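Local coordinates for protein 2-aminomuconate 6-semialdehyde dehydrogenase (Burkholderia cenocepacia, PDB 4U3W) that probably oxidises 2-aminomuconate 6-semialdehyde to 2-aminomuconate, using a nicotinamide cofactor as other aldehyde dehydrogenases do, at residues 304-308 and 464-468. Coordinates in Å, arbitrary orientation, origin at the centre of the assembly. Residues are numbered along the deposited sequence.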
ATOM      1  N   GLN A 304      29.004 -21.580  -8.097  1.00 29.95           N
ATOM      2  CA  GLN A 304      29.279 -20.781  -6.879  1.00 30.31           C
ATOM      3  C   GLN A 304      28.255 -19.627  -6.700  1.00 32.47           C
ATOM      4  O   GLN A 304      28.607 -18.442  -6.642  1.00 33.19           O
ATOM      5  CB  GLN A 304      30.707 -20.242  -6.943  1.00 29.70           C
ATOM      6  CG  GLN A 304      31.805 -21.321  -7.026  1.00 27.75           C
ATOM      7  CD  GLN A 304      33.203 -20.708  -7.282  1.00 32.13           C
ATOM      8  OE1 GLN A 304      34.129 -20.895  -6.481  1.00 32.30           O
ATOM      9  NE2 GLN A 304      33.366 -20.019  -8.424  1.00 31.91           N
ATOM     10  N   VAL A 305      26.972 -19.966  -6.683  1.00 33.60           N
ATOM     11  CA  VAL A 305      25.925 -18.979  -6.375  1.00 33.95           C
ATOM     12  C   VAL A 305      25.104 -19.613  -5.300  1.00 33.16           C
ATOM     13  O   VAL A 305      24.886 -20.824  -5.362  1.00 36.73           O
ATOM     14  CB  VAL A 305      25.084 -18.641  -7.575  1.00 36.69           C
ATOM     15  CG1 VAL A 305      24.173 -17.448  -7.239  1.00 39.25           C
ATOM     16  CG2 VAL A 305      25.974 -18.282  -8.735  1.00 36.63           C
ATOM     17  N   CYS A 306      24.653 -18.847  -4.311  1.00 30.39           N
ATOM     18  CA  CYS A 306      23.879 -19.454  -3.218  1.00 31.13           C
ATOM     19  C   CYS A 306      22.601 -20.096  -3.749  1.00 29.23           C
ATOM     20  O   CYS A 306      22.030 -21.014  -3.137  1.00 28.90           O
ATOM     21  CB  CYS A 306      23.537 -18.405  -2.139  1.00 31.92           C
ATOM     22  SG  CYS A 306      22.501 -17.016  -2.679  1.00 42.91           S
ATOM     23  N   LEU A 307      22.169 -19.578  -4.896  1.00 26.26           N
ATOM     24  CA  LEU A 307      20.913 -19.979  -5.540  1.00 29.65           C
ATOM     25  C   LEU A 307      21.010 -21.203  -6.466  1.00 29.69           C
ATOM     26  O   LEU A 307      19.975 -21.653  -7.046  1.00 28.40           O
ATOM     27  CB  LEU A 307      20.387 -18.807  -6.331  1.00 25.40           C
ATOM     28  CG  LEU A 307      20.125 -17.506  -5.546  1.00 30.31           C
ATOM     29  CD1 LEU A 307      19.934 -16.348  -6.514  1.00 32.77           C
ATOM     30  CD2 LEU A 307      18.900 -17.681  -4.611  1.00 31.94           C
ATOM     31  N   CYS A 308      22.219 -21.727  -6.638  1.00 29.79           N
ATOM     32  CA  CYS A 308      22.386 -22.854  -7.588  1.00 29.53           C
ATOM     33  C   CYS A 308      21.635 -24.093  -7.165  1.00 30.50           C
ATOM     34  O   CYS A 308      21.385 -24.310  -5.982  1.00 28.78           O
ATOM     35  CB  CYS A 308      23.881 -23.217  -7.800  1.00 31.03           C
ATOM     36  SG  CYS A 308      24.650 -22.038  -8.928  1.00 32.96           S
ATOM     37  N   ALA A 464      12.018 -20.695 -14.961  1.00 36.07           N
ATOM     38  CA  ALA A 464      13.008 -19.665 -14.938  1.00 35.68           C
ATOM     39  C   ALA A 464      14.000 -19.985 -13.779  1.00 35.88           C
ATOM     40  O   ALA A 464      13.795 -20.926 -13.034  1.00 36.36           O
ATOM     41  CB  ALA A 464      12.352 -18.267 -14.743  1.00 35.99           C
ATOM     42  N   TRP A 465      15.026 -19.168 -13.658  1.00 35.59           N
ATOM     43  CA  TRP A 465      15.981 -19.267 -12.561  1.00 35.85           C
ATOM     44  C   TRP A 465      16.765 -17.937 -12.463  1.00 37.77           C
ATOM     45  O   TRP A 465      17.135 -17.342 -13.475  1.00 35.11           O
ATOM     46  CB  TRP A 465      16.920 -20.475 -12.758  1.00 35.57           C
ATOM     47  CG  TRP A 465      17.975 -20.577 -11.653  1.00 35.91           C
ATOM     48  CD1 TRP A 465      17.784 -21.009 -10.370  1.00 36.67           C
ATOM     49  CD2 TRP A 465      19.343 -20.155 -11.743  1.00 35.58           C
ATOM     50  NE1 TRP A 465      18.993 -20.921  -9.647  1.00 36.83           N
ATOM     51  CE2 TRP A 465      19.958 -20.406 -10.471  1.00 36.18           C
ATOM     52  CE3 TRP A 465      20.122 -19.630 -12.773  1.00 34.92           C
ATOM     53  CZ2 TRP A 465      21.304 -20.129 -10.210  1.00 36.14           C
ATOM     54  CZ3 TRP A 465      21.474 -19.349 -12.510  1.00 35.29           C
ATOM     55  CH2 TRP A 465      22.047 -19.595 -11.214  1.00 35.51           C
ATOM     56  N   PHE A 466      16.947 -17.465 -11.240  1.00 36.13           N
ATOM     57  CA  PHE A 466      17.779 -16.286 -10.945  1.00 36.03           C
ATOM     58  C   PHE A 466      17.310 -15.071 -11.779  1.00 40.20           C
ATOM     59  O   PHE A 466      18.112 -14.366 -12.395  1.00 39.70           O
ATOM     60  CB  PHE A 466      19.255 -16.628 -11.170  1.00 35.72           C
ATOM     61  CG  PHE A 466      20.253 -15.668 -10.498  1.00 38.07           C
ATOM     62  CD1 PHE A 466      19.853 -14.773  -9.523  1.00 36.25           C
ATOM     63  CD2 PHE A 466      21.591 -15.718 -10.831  1.00 38.80           C
ATOM     64  CE1 PHE A 466      20.764 -13.896  -8.915  1.00 37.80           C
ATOM     65  CE2 PHE A 466      22.533 -14.846 -10.208  1.00 39.26           C
ATOM     66  CZ  PHE A 466      22.107 -13.948  -9.258  1.00 37.16           C
ATOM     67  N   VAL A 467      15.987 -14.861 -11.788  1.00 37.92           N
ATOM     68  CA  VAL A 467      15.362 -13.636 -12.306  1.00 37.61           C
ATOM     69  C   VAL A 467      15.015 -12.767 -11.125  1.00 40.84           C
ATOM     70  O   VAL A 467      14.143 -13.111 -10.313  1.00 43.99           O
ATOM     71  CB  VAL A 467      14.109 -13.938 -13.130  1.00 37.77           C
ATOM     72  CG1 VAL A 467      13.351 -12.627 -13.456  1.00 38.78           C
ATOM     73  CG2 VAL A 467      14.548 -14.674 -14.382  1.00 36.32           C
ATOM     74  N   ARG A 468      15.706 -11.644 -11.031  1.00 39.68           N
ATOM     75  CA  ARG A 468      15.652 -10.835  -9.835  1.00 43.62           C
ATOM     76  C   ARG A 468      15.054  -9.456 -10.085  1.00 46.17           C
ATOM     77  O   ARG A 468      15.756  -8.536 -10.523  1.00 48.79           O
ATOM     78  CB  ARG A 468      17.058 -10.707  -9.258  1.00 46.22           C
ATOM     79  CG  ARG A 468      17.621 -12.042  -8.777  1.00 49.15           C
ATOM     80  CD  ARG A 468      17.173 -12.339  -7.330  1.00 50.52           C
ATOM     81  NE  ARG A 468      17.588 -11.273  -6.409  1.00 51.20           N
ATOM     82  CZ  ARG A 468      16.762 -10.343  -5.924  1.00 50.51           C
ATOM     83  NH1 ARG A 468      15.469 -10.356  -6.250  1.00 49.86           N
ATOM     84  NH2 ARG A 468      17.223  -9.407  -5.103  1.00 48.58           N
TER
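This is a buried loop-to-loop contact in the aldehyde dehydrogenase fold, where two aromatic side chains pack on a type I beta turn. The turn, Val305 to Cys308, leads into strand 309-315. The 464-468 loop follows strand 459-462, the outermost strand, within this chain, of the same sheet. Gln304 to Cys306 fit the Gln-x-Cys signature of the family, whose cysteine is the nucleophile in relatives. Cys306 holds the position of that cysteine. Its side chain makes no contact with 464-468, which meets the turn around it.

The turn is closed by Cys308 N to Val305 O at 3.1 Å. A single hydrogen bond joins the two loops: Trp465 NE1 donates to Leu307 O at 2.9 Å and 161°. The carbonyl meets the edge of the indole, near its plane. Cys308 SG lies 4.1 Å from Trp465 CZ2, an oblique sulfur-aromatic contact. The CA-to-CB bond of Phe466 points toward the turn. Its ring approaches both Val305 and Leu307. Asn277 ND2 bonds to Cys306 O and Cys308 O, tying the turn to strand 277-281. On the other loop, Arg296 of helix 287-299 bonds to Trp465 O. The tightest apolar approach is Leu307 CD1 to Phe466 CD1, at 3.4 Å; Val305 CG1 stands 4.3 Å from Phe466 CE2.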